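Local coordinates for fatty acid-binding protein homolog (Ascaris suum, PDB 6I8X) that binds long-chain fatty acids inside a beta-barrel and may sequester toxic fatty acids and their peroxidation products or help maintain the eggshell lipid layer, at residues Glu27-Arg32 against Gln40-Ala45; Val47-Arg52 against Leu131-Ser136. All coordinates share one frame; numbering follows the deposited sequence.

In the fold
Contact 1 is at the lid of the fatty acid-binding barrel, about 16 Å from the centre of the chain, and contact 2 lies inside the barrel, about 5 Å from it; their centres are about 16 Å apart. Contact 1 comes first along the chain and pairs helix 25-31 with helix 36-43, the helix-turn-helix of the fold. Contact 2 follows: strand 47-53 comes directly after the second helix and faces strand 130-137. Both touch the same vaccenic acid. They also meet directly, with Y28 CE2 packed 3.6 Å from M135 CE, which joins lid to barrel wall. Together they line the acyl chain at the lid and the carboxylate inside the barrel.

Contact 1 (Glu27-Arg32 against Gln40-Ala45); sequences EYLKAR and QVIKLA. With VCA (vaccenic acid), chain C.
L29 and I42 meet through methyl groups alone. L29 sends CD1 to within 3.8 Å of I42 CG2, and its other branch follows closely, with L29 CD2 at 3.9 Å from the same I42 methyl. The leucine thus straddles CG2 with both methyls. A second, lighter touch comes from K43: L29 CD1 lies 4.1 Å from K43 CB, so the lysine contributes the root of its side chain. A chi1 of 85° tucks K43 CG over its own backbone, and the rest of the chain runs extended to a salt bridge between NZ and D26, just ahead of the first segment. That bridge ties the second helix to the first.

Within these segments, the ligand is touched by the second helix and the turn after it. I42 works in two directions, since the CG2 methyl that meets L29 also sits 3.8 Å from C5 of the vaccenic acid, while its CD1 reaches the returning arm of the folded acyl chain near C15. Backbone oxygens join in: I42 O is 3.5 Å from ligand C5, and V41 O is 3.6 Å from ligand C8. A45 CB borders C7 and C8. These are contacts with methylene groups, as expected where a lid closes over a fatty acid tail.

Polar contacts flank the first helix. R32 is salt-bridged to E120 and D118, and Y28 OH is hydrogen-bonded to E120, lying in plane at the edge of the R32 guanidinium.

In the fold, Y28 rests on W137 of strand 130-137 and on T142 of strand 140-148, E27 and A31 lie against V140 of that same strand, and L29 and I42 share Y34 from the linking turn.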
ATOM      1  N   GLU A  27      10.820 -13.584   7.006  1.00 33.06           N
ATOM      2  CA  GLU A  27      10.178 -14.071   8.229  1.00 34.82           C
ATOM      3  C   GLU A  27       8.733 -13.579   8.330  1.00 38.07           C
ATOM      4  O   GLU A  27       7.873 -14.307   8.833  1.00 38.65           O
ATOM      5  CB  GLU A  27      11.006 -13.732   9.491  1.00 37.19           C
ATOM      6  CG  GLU A  27      10.786 -14.690  10.667  1.00 51.68           C
ATOM      7  CD  GLU A  27      10.948 -16.191  10.452  1.00 74.24           C
ATOM      8  OE1 GLU A  27      11.741 -16.604   9.574  1.00 56.94           O
ATOM      9  OE2 GLU A  27      10.284 -16.960  11.187  1.00 76.09           O
ATOM     10  N   TYR A  28       8.466 -12.359   7.820  1.00 33.05           N
ATOM     11  CA  TYR A  28       7.127 -11.780   7.777  1.00 32.41           C
ATOM     12  C   TYR A  28       6.225 -12.627   6.896  1.00 35.89           C
ATOM     13  O   TYR A  28       5.105 -12.904   7.295  1.00 36.73           O
ATOM     14  CB  TYR A  28       7.144 -10.319   7.265  1.00 32.13           C
ATOM     15  CG  TYR A  28       5.759  -9.831   6.880  1.00 32.79           C
ATOM     16  CD1 TYR A  28       4.863  -9.374   7.848  1.00 34.55           C
ATOM     17  CD2 TYR A  28       5.307  -9.925   5.567  1.00 32.84           C
ATOM     18  CE1 TYR A  28       3.580  -8.948   7.500  1.00 31.89           C
ATOM     19  CE2 TYR A  28       4.010  -9.544   5.218  1.00 33.06           C
ATOM     20  CZ  TYR A  28       3.161  -9.032   6.185  1.00 37.84           C
ATOM     21  OH  TYR A  28       1.906  -8.622   5.829  1.00 39.46           O
ATOM     22  N   LEU A  29       6.691 -12.984   5.680  1.00 32.53           N
ATOM     23  CA  LEU A  29       5.940 -13.806   4.723  1.00 33.11           C
ATOM     24  C   LEU A  29       5.684 -15.196   5.281  1.00 37.63           C
ATOM     25  O   LEU A  29       4.625 -15.768   5.045  1.00 38.49           O
ATOM     26  CB  LEU A  29       6.632 -13.871   3.344  1.00 32.19           C
ATOM     27  CG  LEU A  29       6.689 -12.560   2.543  1.00 34.97           C
ATOM     28  CD1 LEU A  29       7.572 -12.726   1.325  1.00 33.57           C
ATOM     29  CD2 LEU A  29       5.273 -12.066   2.129  1.00 35.15           C
ATOM     30  N   LYS A  30       6.629 -15.696   6.073  1.00 34.38           N
ATOM     31  CA  LYS A  30       6.538 -16.972   6.777  1.00 35.82           C
ATOM     32  C   LYS A  30       5.437 -16.905   7.857  1.00 40.50           C
ATOM     33  O   LYS A  30       4.601 -17.807   7.920  1.00 41.26           O
ATOM     34  CB  LYS A  30       7.891 -17.331   7.398  1.00 37.54           C
ATOM     35  CG  LYS A  30       8.235 -18.776   7.201  1.00 53.46           C
ATOM     36  CD  LYS A  30       9.659 -19.074   7.598  1.00 49.91           C
ATOM     37  CE  LYS A  30       9.749 -20.515   7.963  1.00 42.82           C
ATOM     38  NZ  LYS A  30      11.119 -20.895   8.372  1.00 57.78           N
ATOM     39  N   ALA A  31       5.399 -15.809   8.656  1.00 36.51           N
ATOM     40  CA  ALA A  31       4.388 -15.609   9.710  1.00 37.13           C
ATOM     41  C   ALA A  31       2.974 -15.536   9.101  1.00 42.40           C
ATOM     42  O   ALA A  31       2.015 -16.020   9.688  1.00 44.84           O
ATOM     43  CB  ALA A  31       4.703 -14.352  10.521  1.00 37.23           C
ATOM     44  N   ARG A  32       2.888 -15.005   7.889  1.00 38.67           N
ATOM     45  CA  ARG A  32       1.691 -14.855   7.072  1.00 39.37           C
ATOM     46  C   ARG A  32       1.259 -16.195   6.415  1.00 45.11           C
ATOM     47  O   ARG A  32       0.168 -16.273   5.868  1.00 47.02           O
ATOM     48  CB  ARG A  32       1.962 -13.762   6.014  1.00 40.23           C
ATOM     49  CG  ARG A  32       0.738 -12.978   5.535  1.00 45.98           C
ATOM     50  CD  ARG A  32       0.212 -12.022   6.574  1.00 46.41           C
ATOM     51  NE  ARG A  32      -0.941 -11.243   6.113  1.00 51.67           N
ATOM     52  CZ  ARG A  32      -2.206 -11.651   6.146  1.00 70.21           C
ATOM     53  NH1 ARG A  32      -2.507 -12.875   6.558  1.00 67.92           N
ATOM     54  NH2 ARG A  32      -3.175 -10.851   5.737  1.00 57.89           N
ATOM     55  N   GLN A  40       9.909 -16.805  -2.269  1.00 30.47           N
ATOM     56  CA  GLN A  40      10.977 -16.371  -3.179  1.00 30.28           C
ATOM     57  C   GLN A  40      10.456 -15.461  -4.250  1.00 34.58           C
ATOM     58  O   GLN A  40      11.084 -14.441  -4.499  1.00 34.06           O
ATOM     59  CB  GLN A  40      11.724 -17.560  -3.850  1.00 31.06           C
ATOM     60  CG  GLN A  40      12.338 -18.602  -2.927  1.00 35.89           C
ATOM     61  CD  GLN A  40      12.968 -18.060  -1.656  1.00 56.56           C
ATOM     62  OE1 GLN A  40      12.407 -18.179  -0.545  1.00 51.18           O
ATOM     63  NE2 GLN A  40      14.126 -17.435  -1.789  1.00 44.93           N
ATOM     64  N   VAL A  41       9.302 -15.816  -4.870  1.00 32.52           N
ATOM     65  CA  VAL A  41       8.724 -15.070  -5.998  1.00 33.22           C
ATOM     66  C   VAL A  41       8.107 -13.782  -5.499  1.00 37.97           C
ATOM     67  O   VAL A  41       8.248 -12.755  -6.169  1.00 37.45           O
ATOM     68  CB  VAL A  41       7.784 -15.892  -6.960  1.00 37.51           C
ATOM     69  CG1 VAL A  41       8.541 -17.043  -7.622  1.00 37.24           C
ATOM     70  CG2 VAL A  41       6.519 -16.409  -6.270  1.00 37.21           C
ATOM     71  N   ILE A  42       7.506 -13.803  -4.293  1.00 35.81           N
ATOM     72  CA  ILE A  42       6.951 -12.583  -3.698  1.00 34.82           C
ATOM     73  C   ILE A  42       8.054 -11.578  -3.323  1.00 41.25           C
ATOM     74  O   ILE A  42       7.909 -10.376  -3.595  1.00 39.94           O
ATOM     75  CB  ILE A  42       6.008 -12.866  -2.501  1.00 36.72           C
ATOM     76  CG1 ILE A  42       4.707 -13.566  -2.985  1.00 37.10           C
ATOM     77  CG2 ILE A  42       5.690 -11.550  -1.713  1.00 34.34           C
ATOM     78  CD1 ILE A  42       3.942 -14.395  -1.896  1.00 29.50           C
ATOM     79  N   LYS A  43       9.124 -12.059  -2.669  1.00 39.61           N
ATOM     80  CA  LYS A  43      10.168 -11.169  -2.148  1.00 40.78           C
ATOM     81  C   LYS A  43      11.190 -10.693  -3.188  1.00 46.73           C
ATOM     82  O   LYS A  43      11.848  -9.677  -2.964  1.00 47.68           O
ATOM     83  CB  LYS A  43      10.866 -11.780  -0.907  1.00 43.27           C
ATOM     84  CG  LYS A  43      12.020 -12.734  -1.161  1.00 49.34           C
ATOM     85  CD  LYS A  43      12.358 -13.509   0.136  1.00 50.29           C
ATOM     86  CE  LYS A  43      13.634 -14.300   0.001  1.00 58.68           C
ATOM     87  NZ  LYS A  43      13.849 -15.210   1.153  1.00 74.62           N
ATOM     88  N   LEU A  44      11.329 -11.377  -4.300  1.00 44.76           N
ATOM     89  CA  LEU A  44      12.314 -10.907  -5.250  1.00 45.69           C
ATOM     90  C   LEU A  44      11.667 -10.258  -6.485  1.00 45.20           C
ATOM     91  O   LEU A  44      12.363  -9.859  -7.410  1.00 44.40           O
ATOM     92  CB  LEU A  44      13.325 -12.021  -5.578  1.00 47.99           C
ATOM     93  CG  LEU A  44      14.317 -12.296  -4.399  1.00 54.42           C
ATOM     94  CD1 LEU A  44      14.847 -13.720  -4.418  1.00 55.78           C
ATOM     95  CD2 LEU A  44      15.458 -11.266  -4.347  1.00 55.59           C
ATOM     96  N   ALA A  45      10.350 -10.014  -6.431  1.00 39.42           N
ATOM     97  CA  ALA A  45       9.682  -9.319  -7.523  1.00 37.99           C
ATOM     98  C   ALA A  45       9.860  -7.799  -7.444  1.00 37.45           C
ATOM     99  O   ALA A  45       9.839  -7.223  -6.341  1.00 34.46           O
ATOM    100  CB  ALA A  45       8.215  -9.641  -7.517  1.00 38.32           C
TER
HETATM  101  O2  VCA C 201       2.551  -4.054  -1.710  1.00 89.03           O
HETATM  102  C1  VCA C 201       3.664  -4.641  -2.088  1.00 92.39           C
HETATM  103  O1  VCA C 201       4.656  -4.030  -2.407  1.00 94.23           O
HETATM  104  C2  VCA C 201       3.607  -6.143  -2.080  1.00 93.58           C
HETATM  105  C3  VCA C 201       4.349  -6.829  -3.223  1.00 91.51           C
HETATM  106  C4  VCA C 201       3.952  -8.288  -3.378  1.00 91.76           C
HETATM  107  C5  VCA C 201       4.752  -9.073  -4.397  1.00 89.97           C
HETATM  108  C6  VCA C 201       4.183  -9.018  -5.800  1.00 89.89           C
HETATM  109  C7  VCA C 201       5.105  -9.641  -6.830  1.00 92.25           C
HETATM  110  C8  VCA C 201       5.077 -11.156  -6.962  1.00 95.61           C
HETATM  111  C9  VCA C 201       3.961 -11.687  -7.839  1.00 96.81           C
HETATM  112  C10 VCA C 201       3.886 -13.218  -7.843  1.00 98.28           C
HETATM  113  C11 VCA C 201       2.502 -13.751  -8.060  1.00 99.26           C
HETATM  114  C12 VCA C 201       1.501 -13.683  -7.200  1.00 99.97           C
HETATM  115  C13 VCA C 201       1.545 -13.050  -5.839  1.00 99.12           C
HETATM  116  C14 VCA C 201       0.315 -13.348  -4.982  1.00 98.09           C
HETATM  117  C15 VCA C 201       0.420 -12.850  -3.548  1.00 96.89           C
HETATM  118  C16 VCA C 201       0.640 -11.351  -3.388  1.00 94.98           C
HETATM  119  C17 VCA C 201       0.655 -10.893  -1.941  1.00 96.76           C
HETATM  120  C18 VCA C 201       0.530  -9.401  -1.786  1.00 96.49           C

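Contact 2 (Val47-Arg52 against Leu131-Ser136). With VCA (vaccenic acid), chain C; EDO (1,2-ethanediol), chain G.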
ATOM      1  N   VAL A  47       8.784  -3.997  -7.737  1.00 29.80           N
ATOM      2  CA  VAL A  47       7.567  -3.257  -7.366  1.00 28.42           C
ATOM      3  C   VAL A  47       7.782  -1.746  -7.583  1.00 33.27           C
ATOM      4  O   VAL A  47       8.810  -1.172  -7.205  1.00 33.03           O
ATOM      5  CB  VAL A  47       7.052  -3.563  -5.911  1.00 30.41           C
ATOM      6  CG1 VAL A  47       5.777  -2.786  -5.577  1.00 28.94           C
ATOM      7  CG2 VAL A  47       6.840  -5.064  -5.670  1.00 29.95           C
ATOM      8  N   THR A  48       6.812  -1.130  -8.232  1.00 30.67           N
ATOM      9  CA  THR A  48       6.752   0.295  -8.459  1.00 30.22           C
ATOM     10  C   THR A  48       5.386   0.756  -7.950  1.00 33.05           C
ATOM     11  O   THR A  48       4.352   0.257  -8.407  1.00 32.21           O
ATOM     12  CB  THR A  48       6.964   0.657  -9.943  1.00 32.27           C
ATOM     13  OG1 THR A  48       8.314   0.370 -10.302  1.00 32.91           O
ATOM     14  CG2 THR A  48       6.695   2.130 -10.189  1.00 27.66           C
ATOM     15  N   LYS A  49       5.394   1.698  -7.014  1.00 29.87           N
ATOM     16  CA  LYS A  49       4.171   2.259  -6.452  1.00 29.89           C
ATOM     17  C   LYS A  49       3.957   3.641  -7.012  1.00 32.29           C
ATOM     18  O   LYS A  49       4.902   4.384  -7.189  1.00 31.58           O
ATOM     19  CB  LYS A  49       4.226   2.288  -4.911  1.00 31.41           C
ATOM     20  CG  LYS A  49       4.027   0.908  -4.297  1.00 28.92           C
ATOM     21  CD  LYS A  49       4.000   0.963  -2.773  1.00 34.74           C
ATOM     22  CE  LYS A  49       3.953  -0.411  -2.166  1.00 32.36           C
ATOM     23  NZ  LYS A  49       2.605  -0.983  -2.164  1.00 39.48           N
ATOM     24  N   LYS A  50       2.722   3.967  -7.351  1.00 31.05           N
ATOM     25  CA  LYS A  50       2.386   5.282  -7.900  1.00 30.65           C
ATOM     26  C   LYS A  50       1.213   5.814  -7.158  1.00 34.46           C
ATOM     27  O   LYS A  50       0.240   5.104  -6.979  1.00 34.87           O
ATOM     28  CB  LYS A  50       2.088   5.235  -9.407  1.00 30.50           C
ATOM     29  CG  LYS A  50       3.277   4.894 -10.265  1.00 32.97           C
ATOM     30  CD  LYS A  50       2.922   4.992 -11.770  1.00 35.64           C
ATOM     31  CE  LYS A  50       4.128   4.794 -12.638  1.00 34.77           C
ATOM     32  NZ  LYS A  50       3.761   4.608 -14.070  1.00 43.49           N
ATOM     33  N   PHE A  51       1.333   7.036  -6.673  1.00 32.14           N
ATOM     34  CA  PHE A  51       0.272   7.771  -5.981  1.00 32.12           C
ATOM     35  C   PHE A  51       0.126   9.094  -6.715  1.00 36.21           C
ATOM     36  O   PHE A  51       1.118   9.785  -6.956  1.00 35.57           O
ATOM     37  CB  PHE A  51       0.657   8.050  -4.518  1.00 33.24           C
ATOM     38  CG  PHE A  51       0.665   6.852  -3.599  1.00 34.10           C
ATOM     39  CD1 PHE A  51       1.809   6.065  -3.463  1.00 36.46           C
ATOM     40  CD2 PHE A  51      -0.450   6.542  -2.823  1.00 34.80           C
ATOM     41  CE1 PHE A  51       1.833   4.976  -2.575  1.00 36.92           C
ATOM     42  CE2 PHE A  51      -0.429   5.446  -1.941  1.00 37.97           C
ATOM     43  CZ  PHE A  51       0.720   4.687  -1.804  1.00 35.80           C
ATOM     44  N   ARG A  52      -1.097   9.427  -7.118  1.00 34.08           N
ATOM     45  CA  ARG A  52      -1.359  10.702  -7.772  1.00 34.58           C
ATOM     46  C   ARG A  52      -2.738  11.250  -7.397  1.00 38.68           C
ATOM     47  O   ARG A  52      -3.582  10.494  -6.908  1.00 36.70           O
ATOM     48  CB  ARG A  52      -1.207  10.575  -9.301  1.00 36.40           C
ATOM     49  CG  ARG A  52      -2.262   9.703  -9.978  1.00 47.12           C
ATOM     50  CD  ARG A  52      -2.172   9.821 -11.479  1.00 53.57           C
ATOM     51  NE  ARG A  52      -3.160   8.974 -12.151  1.00 71.40           N
ATOM     52  CZ  ARG A  52      -2.938   7.721 -12.547  1.00 87.81           C
ATOM     53  NH1 ARG A  52      -1.759   7.143 -12.329  1.00 68.75           N
ATOM     54  NH2 ARG A  52      -3.899   7.032 -13.152  1.00 78.34           N
ATOM     55  N   LEU A 131      10.246   6.183   0.554  1.00 32.56           N
ATOM     56  CA  LEU A 131       8.937   5.858   1.081  1.00 31.57           C
ATOM     57  C   LEU A 131       9.208   4.493   1.760  1.00 35.66           C
ATOM     58  O   LEU A 131       9.724   3.579   1.133  1.00 34.78           O
ATOM     59  CB  LEU A 131       7.910   5.710  -0.064  1.00 30.67           C
ATOM     60  CG  LEU A 131       6.466   5.369   0.342  1.00 34.03           C
ATOM     61  CD1 LEU A 131       5.765   6.572   1.015  1.00 33.20           C
ATOM     62  CD2 LEU A 131       5.688   4.865  -0.860  1.00 36.72           C
ATOM     63  N   VAL A 132       8.934   4.394   3.043  1.00 34.48           N
ATOM     64  CA  VAL A 132       9.132   3.192   3.850  1.00 33.25           C
ATOM     65  C   VAL A 132       7.748   2.587   4.119  1.00 35.06           C
ATOM     66  O   VAL A 132       6.882   3.248   4.683  1.00 32.84           O
ATOM     67  CB  VAL A 132       9.876   3.516   5.180  1.00 37.01           C
ATOM     68  CG1 VAL A 132      10.199   2.240   5.955  1.00 36.87           C
ATOM     69  CG2 VAL A 132      11.144   4.347   4.931  1.00 36.73           C
ATOM     70  N   MET A 133       7.556   1.335   3.704  1.00 30.86           N
ATOM     71  CA  MET A 133       6.340   0.599   3.948  1.00 30.33           C
ATOM     72  C   MET A 133       6.602  -0.376   5.078  1.00 33.97           C
ATOM     73  O   MET A 133       7.475  -1.220   4.946  1.00 34.58           O
ATOM     74  CB  MET A 133       5.882  -0.145   2.704  1.00 32.66           C
ATOM     75  CG  MET A 133       4.499  -0.749   2.869  1.00 37.81           C
ATOM     76  SD  MET A 133       4.218  -1.853   1.491  1.00 43.66           S
ATOM     77  CE  MET A 133       2.499  -2.062   1.590  1.00 40.18           C
ATOM     78  N   LYS A 134       5.827  -0.283   6.166  1.00 32.01           N
ATOM     79  CA  LYS A 134       5.956  -1.134   7.348  1.00 33.89           C
ATOM     80  C   LYS A 134       4.742  -2.035   7.516  1.00 40.59           C
ATOM     81  O   LYS A 134       3.595  -1.614   7.335  1.00 37.94           O
ATOM     82  CB  LYS A 134       6.173  -0.292   8.630  1.00 37.40           C
ATOM     83  CG  LYS A 134       7.481   0.482   8.643  1.00 53.35           C
ATOM     84  CD  LYS A 134       7.678   1.247   9.954  1.00 64.05           C
ATOM     85  CE  LYS A 134       8.897   2.156   9.954  1.00 67.38           C
ATOM     86  NZ  LYS A 134      10.187   1.402   9.987  1.00 68.29           N
ATOM     87  N   MET A 135       5.012  -3.293   7.886  1.00 41.14           N
ATOM     88  CA  MET A 135       4.000  -4.326   8.097  1.00 42.24           C
ATOM     89  C   MET A 135       4.397  -5.161   9.295  1.00 44.30           C
ATOM     90  O   MET A 135       5.587  -5.317   9.573  1.00 41.87           O
ATOM     91  CB  MET A 135       3.885  -5.241   6.868  1.00 45.33           C
ATOM     92  CG  MET A 135       3.723  -4.501   5.592  1.00 50.56           C
ATOM     93  SD  MET A 135       4.935  -4.967   4.384  1.00 57.80           S
ATOM     94  CE  MET A 135       4.059  -6.317   3.560  1.00 54.16           C
ATOM     95  N   SER A 136       3.392  -5.738   9.964  1.00 42.73           N
ATOM     96  CA  SER A 136       3.548  -6.574  11.142  1.00 44.10           C
ATOM     97  C   SER A 136       2.506  -7.681  11.165  1.00 49.51           C
ATOM     98  O   SER A 136       1.317  -7.408  10.952  1.00 49.02           O
ATOM     99  CB  SER A 136       3.426  -5.725  12.404  1.00 47.38           C
ATOM    100  OG  SER A 136       4.073  -6.366  13.486  1.00 59.84           O
TER
HETATM  101  O2  VCA C 201       2.551  -4.054  -1.710  1.00 89.03           O
HETATM  102  C1  VCA C 201       3.664  -4.641  -2.088  1.00 92.39           C
HETATM  103  O1  VCA C 201       4.656  -4.030  -2.407  1.00 94.23           O
HETATM  104  C2  VCA C 201       3.607  -6.143  -2.080  1.00 93.58           C
HETATM  105  C3  VCA C 201       4.349  -6.829  -3.223  1.00 91.51           C
HETATM  106  C4  VCA C 201       3.952  -8.288  -3.378  1.00 91.76           C
HETATM  107  C5  VCA C 201       4.752  -9.073  -4.397  1.00 89.97           C
HETATM  108  C6  VCA C 201       4.183  -9.018  -5.800  1.00 89.89           C
HETATM  109  C7  VCA C 201       5.105  -9.641  -6.830  1.00 92.25           C
HETATM  110  C8  VCA C 201       5.077 -11.156  -6.962  1.00 95.61           C
HETATM  111  C9  VCA C 201       3.961 -11.687  -7.839  1.00 96.81           C
HETATM  112  C10 VCA C 201       3.886 -13.218  -7.843  1.00 98.28           C
HETATM  113  C11 VCA C 201       2.502 -13.751  -8.060  1.00 99.26           C
HETATM  114  C12 VCA C 201       1.501 -13.683  -7.200  1.00 99.97           C
HETATM  115  C13 VCA C 201       1.545 -13.050  -5.839  1.00 99.12           C
HETATM  116  C14 VCA C 201       0.315 -13.348  -4.982  1.00 98.09           C
HETATM  117  C15 VCA C 201       0.420 -12.850  -3.548  1.00 96.89           C
HETATM  118  C16 VCA C 201       0.640 -11.351  -3.388  1.00 94.98           C
HETATM  119  C17 VCA C 201       0.655 -10.893  -1.941  1.00 96.76           C
HETATM  120  C18 VCA C 201       0.530  -9.401  -1.786  1.00 96.49           C
HETATM  121  C1  EDO G 205       8.100   0.918 -13.848  1.00 43.79           C
HETATM  122  O1  EDO G 205       7.916  -0.448 -13.502  1.00 41.84           O
HETATM  123  C2  EDO G 205       9.580   1.365 -13.805  1.00 45.37           C
HETATM  124  O2  EDO G 205       9.844   2.198 -12.668  1.00 49.67           O
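M133 and K49 meet at the carboxylate of the vaccenic acid. M133 CE lies obliquely over one face, 3.9 Å from ligand O2, and V47 CG1 comes in obliquely from the opposite face, 3.6 Å from ligand O1. K49 NZ sits at the O2 end, close to the carboxylate plane. The other flat group, the F51 ring, meets L131 obliquely: F51 CE1 lies 4.2 Å from L131 CD2, a simple apolar contact deep in the barrel.

K49 NZ donates a hydrogen bond of 3.1 Å to ligand O2. The C1-O2-NZ angle is near 113°, ordinary for a carboxylate oxygen, with NZ on the side that faces O1 (K49 NZ to ligand O1 3.7 Å). R144 and Y146 also line this pocket, and V47 CG2 follows the acyl chain at C3. The lysine gets there by an extended chain that bends only at its last torsion (chi4 -81°), turning NZ to the acid. Because the same amine is hydrogen-bonded to N66 OD1 and to Y124 OH, three partners grip one buried nitrogen, consistent with a charged lysine.

M133 SD is 3.9 Å from K49 CE, and M133 CE stands 3.9 Å from K49 NZ. A trans first torsion (chi1 -171°) and an extended chain send the methionine straight into the cavity. On the other side of strand 47-53, T48 OG1 makes a weak hydrogen bond of 3.3 Å with O1 of a 1,2-ethanediol, probably from the crystallisation liquor.

These strands are not sheet neighbours: 15-23 and 140-148 lie between them, so their side chains meet across the barrel interior. L131 also touches F17 of strand 15-23, F51 touches M64 of strand 62-68, and M133 leans on Y122 and Y124 of strand 119-127.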